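Local coordinates for putative lipoprotein YerB (PDB 2PSB) that is of unknown function but is probably a membrane-anchored lipoprotein and interacts with the helicase PcrA, at residues R44-E57 against R210-T222. Numbering follows the deposited sequence.
Sequences RPQSGLSKADIVIE and RSSDGVITTDRET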
# COMPACT_ATOMS: atom_id res chain seq x y z
N ARG A 44 -12.47 -8.43 -2.35
CA ARG A 44 -11.81 -9.22 -1.30
C ARG A 44 -12.20 -10.68 -1.38
O ARG A 44 -13.35 -11.00 -1.65
CB ARG A 44 -12.19 -8.65 0.06
CG ARG A 44 -12.08 -7.13 0.13
CD ARG A 44 -12.75 -6.59 1.39
NE ARG A 44 -12.76 -5.14 1.38
CZ ARG A 44 -13.49 -4.38 2.20
NH1 ARG A 44 -14.28 -4.94 3.10
NH2 ARG A 44 -13.42 -3.06 2.10
N PRO A 45 -11.25 -11.59 -1.16
CA PRO A 45 -9.84 -11.30 -0.85
C PRO A 45 -9.06 -11.01 -2.14
O PRO A 45 -9.38 -11.56 -3.18
CB PRO A 45 -9.38 -12.58 -0.16
CG PRO A 45 -10.09 -13.62 -0.96
CD PRO A 45 -11.49 -13.05 -1.11
N GLN A 46 -8.05 -10.16 -2.04
CA GLN A 46 -7.24 -9.81 -3.19
C GLN A 46 -6.14 -10.85 -3.39
O GLN A 46 -5.99 -11.77 -2.58
CB GLN A 46 -6.62 -8.42 -2.99
CG GLN A 46 -7.66 -7.30 -2.83
CD GLN A 46 -8.04 -7.03 -1.38
OE1 GLN A 46 -8.01 -7.93 -0.53
NE2 GLN A 46 -8.43 -5.79 -1.09
N SER A 47 -5.37 -10.70 -4.47
CA SER A 47 -4.27 -11.61 -4.77
C SER A 47 -2.90 -10.93 -4.65
O SER A 47 -2.72 -9.80 -5.14
CB SER A 47 -4.42 -12.17 -6.19
OG SER A 47 -5.57 -12.99 -6.30
N GLY A 48 -1.96 -11.61 -3.99
CA GLY A 48 -0.61 -11.10 -3.85
C GLY A 48 -0.23 -10.17 -2.70
O GLY A 48 0.93 -9.80 -2.59
N LEU A 49 -1.18 -9.80 -1.84
CA LEU A 49 -0.84 -8.89 -0.74
C LEU A 49 0.09 -9.48 0.33
O LEU A 49 0.66 -8.73 1.12
CB LEU A 49 -2.11 -8.34 -0.06
CG LEU A 49 -2.95 -7.36 -0.89
CD1 LEU A 49 -3.98 -6.67 -0.00
CD2 LEU A 49 -2.03 -6.32 -1.54
N SER A 50 0.26 -10.80 0.34
CA SER A 50 1.15 -11.42 1.33
C SER A 50 2.61 -11.33 0.88
O SER A 50 3.53 -11.58 1.67
CB SER A 50 0.79 -12.88 1.56
OG SER A 50 0.87 -13.65 0.38
N LYS A 51 2.82 -10.99 -0.39
CA LYS A 51 4.17 -10.86 -0.93
C LYS A 51 4.64 -9.40 -0.94
O LYS A 51 5.81 -9.14 -1.22
CB LYS A 51 4.23 -11.40 -2.36
CG LYS A 51 3.83 -12.85 -2.52
CD LYS A 51 4.72 -13.77 -1.73
CE LYS A 51 4.18 -15.21 -1.76
NZ LYS A 51 2.82 -15.35 -1.16
N ALA A 52 3.75 -8.47 -0.64
CA ALA A 52 4.10 -7.04 -0.64
C ALA A 52 4.88 -6.62 0.59
O ALA A 52 4.56 -7.02 1.72
CB ALA A 52 2.82 -6.18 -0.77
N ASP A 53 5.92 -5.82 0.39
CA ASP A 53 6.72 -5.35 1.52
C ASP A 53 5.99 -4.23 2.26
O ASP A 53 6.01 -4.17 3.49
CB ASP A 53 8.09 -4.87 1.04
CG ASP A 53 8.87 -5.95 0.29
OD1 ASP A 53 8.66 -7.14 0.57
OD2 ASP A 53 9.72 -5.61 -0.55
N ILE A 54 5.34 -3.36 1.49
CA ILE A 54 4.60 -2.22 2.03
C ILE A 54 3.26 -2.12 1.34
O ILE A 54 3.17 -2.23 0.12
CB ILE A 54 5.32 -0.88 1.78
CG1 ILE A 54 6.74 -0.93 2.32
CG2 ILE A 54 4.53 0.27 2.42
CD1 ILE A 54 7.63 0.14 1.73
N VAL A 55 2.22 -1.90 2.13
CA VAL A 55 0.88 -1.73 1.59
C VAL A 55 0.32 -0.45 2.20
O VAL A 55 0.38 -0.26 3.42
CB VAL A 55 -0.03 -2.92 1.95
CG1 VAL A 55 -1.47 -2.59 1.52
CG2 VAL A 55 0.46 -4.20 1.23
N ILE A 56 -0.20 0.43 1.35
CA ILE A 56 -0.77 1.68 1.83
C ILE A 56 -2.25 1.78 1.51
O ILE A 56 -2.66 1.63 0.37
CB ILE A 56 -0.01 2.90 1.24
CG1 ILE A 56 1.48 2.77 1.57
CG2 ILE A 56 -0.54 4.21 1.86
CD1 ILE A 56 2.37 2.59 0.37
N GLU A 57 -3.05 2.02 2.54
CA GLU A 57 -4.49 2.14 2.39
C GLU A 57 -4.89 3.59 2.57
O GLU A 57 -4.39 4.27 3.46
CB GLU A 57 -5.20 1.25 3.42
CG GLU A 57 -6.73 1.33 3.42
CD GLU A 57 -7.36 0.36 4.42
OE1 GLU A 57 -8.58 0.11 4.29
OE2 GLU A 57 -6.66 -0.14 5.33
N ARG A 210 -4.77 -8.78 10.24
CA ARG A 210 -5.69 -7.75 9.78
C ARG A 210 -7.05 -8.33 9.42
O ARG A 210 -7.16 -9.51 9.07
CB ARG A 210 -5.09 -7.03 8.56
CG ARG A 210 -5.91 -5.86 8.05
CD ARG A 210 -5.22 -5.20 6.86
NE ARG A 210 -5.92 -4.01 6.39
CZ ARG A 210 -7.05 -4.01 5.70
NH1 ARG A 210 -7.64 -5.15 5.37
NH2 ARG A 210 -7.58 -2.85 5.33
N SER A 211 -8.07 -7.49 9.52
CA SER A 211 -9.42 -7.88 9.17
C SER A 211 -10.11 -6.59 8.76
O SER A 211 -9.75 -5.51 9.23
CB SER A 211 -10.16 -8.51 10.35
OG SER A 211 -10.52 -7.51 11.29
N SER A 212 -11.08 -6.71 7.88
CA SER A 212 -11.83 -5.57 7.41
C SER A 212 -13.29 -5.96 7.50
O SER A 212 -13.65 -7.09 7.19
CB SER A 212 -11.44 -5.25 5.95
OG SER A 212 -11.46 -6.45 5.18
N ASP A 213 -14.12 -5.03 7.97
CA ASP A 213 -15.54 -5.27 8.11
C ASP A 213 -15.92 -6.60 8.77
O ASP A 213 -16.98 -7.16 8.48
CB ASP A 213 -16.22 -5.16 6.74
CG ASP A 213 -16.08 -3.77 6.13
OD1 ASP A 213 -16.26 -2.78 6.87
OD2 ASP A 213 -15.81 -3.67 4.91
N GLY A 214 -15.06 -7.12 9.64
CA GLY A 214 -15.36 -8.37 10.32
C GLY A 214 -14.77 -9.66 9.77
O GLY A 214 -14.95 -10.73 10.36
N VAL A 215 -14.05 -9.57 8.65
CA VAL A 215 -13.45 -10.76 8.06
C VAL A 215 -11.94 -10.60 8.09
O VAL A 215 -11.44 -9.51 7.81
CB VAL A 215 -13.92 -10.95 6.60
CG1 VAL A 215 -13.48 -12.31 6.06
CG2 VAL A 215 -15.43 -10.80 6.51
N ILE A 216 -11.21 -11.66 8.42
CA ILE A 216 -9.75 -11.55 8.46
C ILE A 216 -9.18 -11.39 7.05
O ILE A 216 -9.58 -12.09 6.12
CB ILE A 216 -9.10 -12.77 9.16
CG1 ILE A 216 -7.64 -12.45 9.47
CG2 ILE A 216 -9.21 -14.01 8.27
CD1 ILE A 216 -6.93 -13.50 10.30
N THR A 217 -8.25 -10.45 6.90
CA THR A 217 -7.62 -10.18 5.61
C THR A 217 -6.70 -11.31 5.19
O THR A 217 -5.65 -11.54 5.80
CB THR A 217 -6.82 -8.87 5.65
OG1 THR A 217 -7.69 -7.80 6.02
CG2 THR A 217 -6.22 -8.58 4.26
N THR A 218 -7.09 -11.99 4.12
CA THR A 218 -6.33 -13.10 3.58
C THR A 218 -5.90 -12.83 2.13
O THR A 218 -6.35 -11.87 1.51
CB THR A 218 -7.19 -14.37 3.61
OG1 THR A 218 -6.37 -15.50 3.32
CG2 THR A 218 -8.28 -14.28 2.58
N ASP A 219 -5.02 -13.68 1.62
CA ASP A 219 -4.54 -13.57 0.25
C ASP A 219 -5.17 -14.73 -0.52
O ASP A 219 -4.81 -15.89 -0.31
CB ASP A 219 -3.01 -13.69 0.20
CG ASP A 219 -2.42 -13.41 -1.19
OD1 ASP A 219 -3.15 -13.55 -2.20
OD2 ASP A 219 -1.22 -13.08 -1.26
N ARG A 220 -6.10 -14.42 -1.42
CA ARG A 220 -6.75 -15.46 -2.19
C ARG A 220 -5.75 -16.48 -2.72
O ARG A 220 -6.06 -17.67 -2.81
CB ARG A 220 -7.53 -14.88 -3.37
CG ARG A 220 -8.19 -15.96 -4.24
CD ARG A 220 -8.75 -15.40 -5.55
NE ARG A 220 -9.74 -14.35 -5.34
CZ ARG A 220 -10.99 -14.55 -4.95
NH1 ARG A 220 -11.43 -15.79 -4.73
NH2 ARG A 220 -11.81 -13.51 -4.79
N GLU A 221 -4.55 -16.02 -3.06
CA GLU A 221 -3.53 -16.90 -3.62
C GLU A 221 -2.96 -17.95 -2.66
O GLU A 221 -2.51 -19.01 -3.11
CB GLU A 221 -2.40 -16.06 -4.21
CG GLU A 221 -2.86 -15.13 -5.34
CD GLU A 221 -3.69 -15.86 -6.42
OE1 GLU A 221 -3.19 -16.84 -7.01
OE2 GLU A 221 -4.84 -15.43 -6.69
N THR A 222 -2.99 -17.67 -1.36
CA THR A 222 -2.50 -18.62 -0.37
C THR A 222 -3.62 -19.14 0.53
O THR A 222 -3.48 -20.19 1.17
CB THR A 222 -1.47 -17.98 0.57
OG1 THR A 222 -2.06 -16.85 1.24
CG2 THR A 222 -0.25 -17.54 -0.21
O HOH W 1 -14.22 -8.00 4.65
O HOH W 2 -8.42 -12.06 -5.70
O HOH W 3 -11.92 -11.00 -5.41
O HOH W 4 -5.72 -9.34 0.48
O HOH W 5 0.23 -14.04 -3.08
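An Asx turn at Asp219, on the weakly bonded strand about 218-219, packs against the type I turn Gly48-Lys51, which leads into strand 54-59. The Asp219 carboxylate, CG anti to its own backbone N (chi1 -173°), reaches into that turn. OD1 takes Gly48 N on its syn side (2.9 Å) and Glu221 N from the opposite face, which closes the Asx turn; OD2 accepts Ser50 OG on its anti side (2.7 Å) and Ser50 N from above the plane (3.2 Å). With an alanine here, the amides of Gly48, Ser50 and Glu221 and the Ser50 hydroxyl would probably be left without this acceptor, and the Asx turn unclosed. Arg220 N donates to Gln46 O (2.9 Å), and Ser47 OG gives a short bond to Glu221 OE2 (2.6 Å). Pro45, behind a cis peptide, lays CG over the centre of the Arg220 guanidinium, whose edge holds two waters, while Pro45 CB presses tightly on Thr218 CG2 (3.4 Å). Two salt bridges extend the seam: Arg44 NH1 meets Asp213 OD2 in the guanidinium plane (2.7 Å, 169°), and Arg210 NH2 comes to Glu57 OE2 from above the carboxylate plane (2.9 Å). Glu57 OE1 also accepts from Thr65, and Arg210 NH1 donates to Thr217 OG1. The whole is an Asx-turn carboxylate gripping backbone amides of a beta turn, here joining the N- and C-terminal DUF3048 regions.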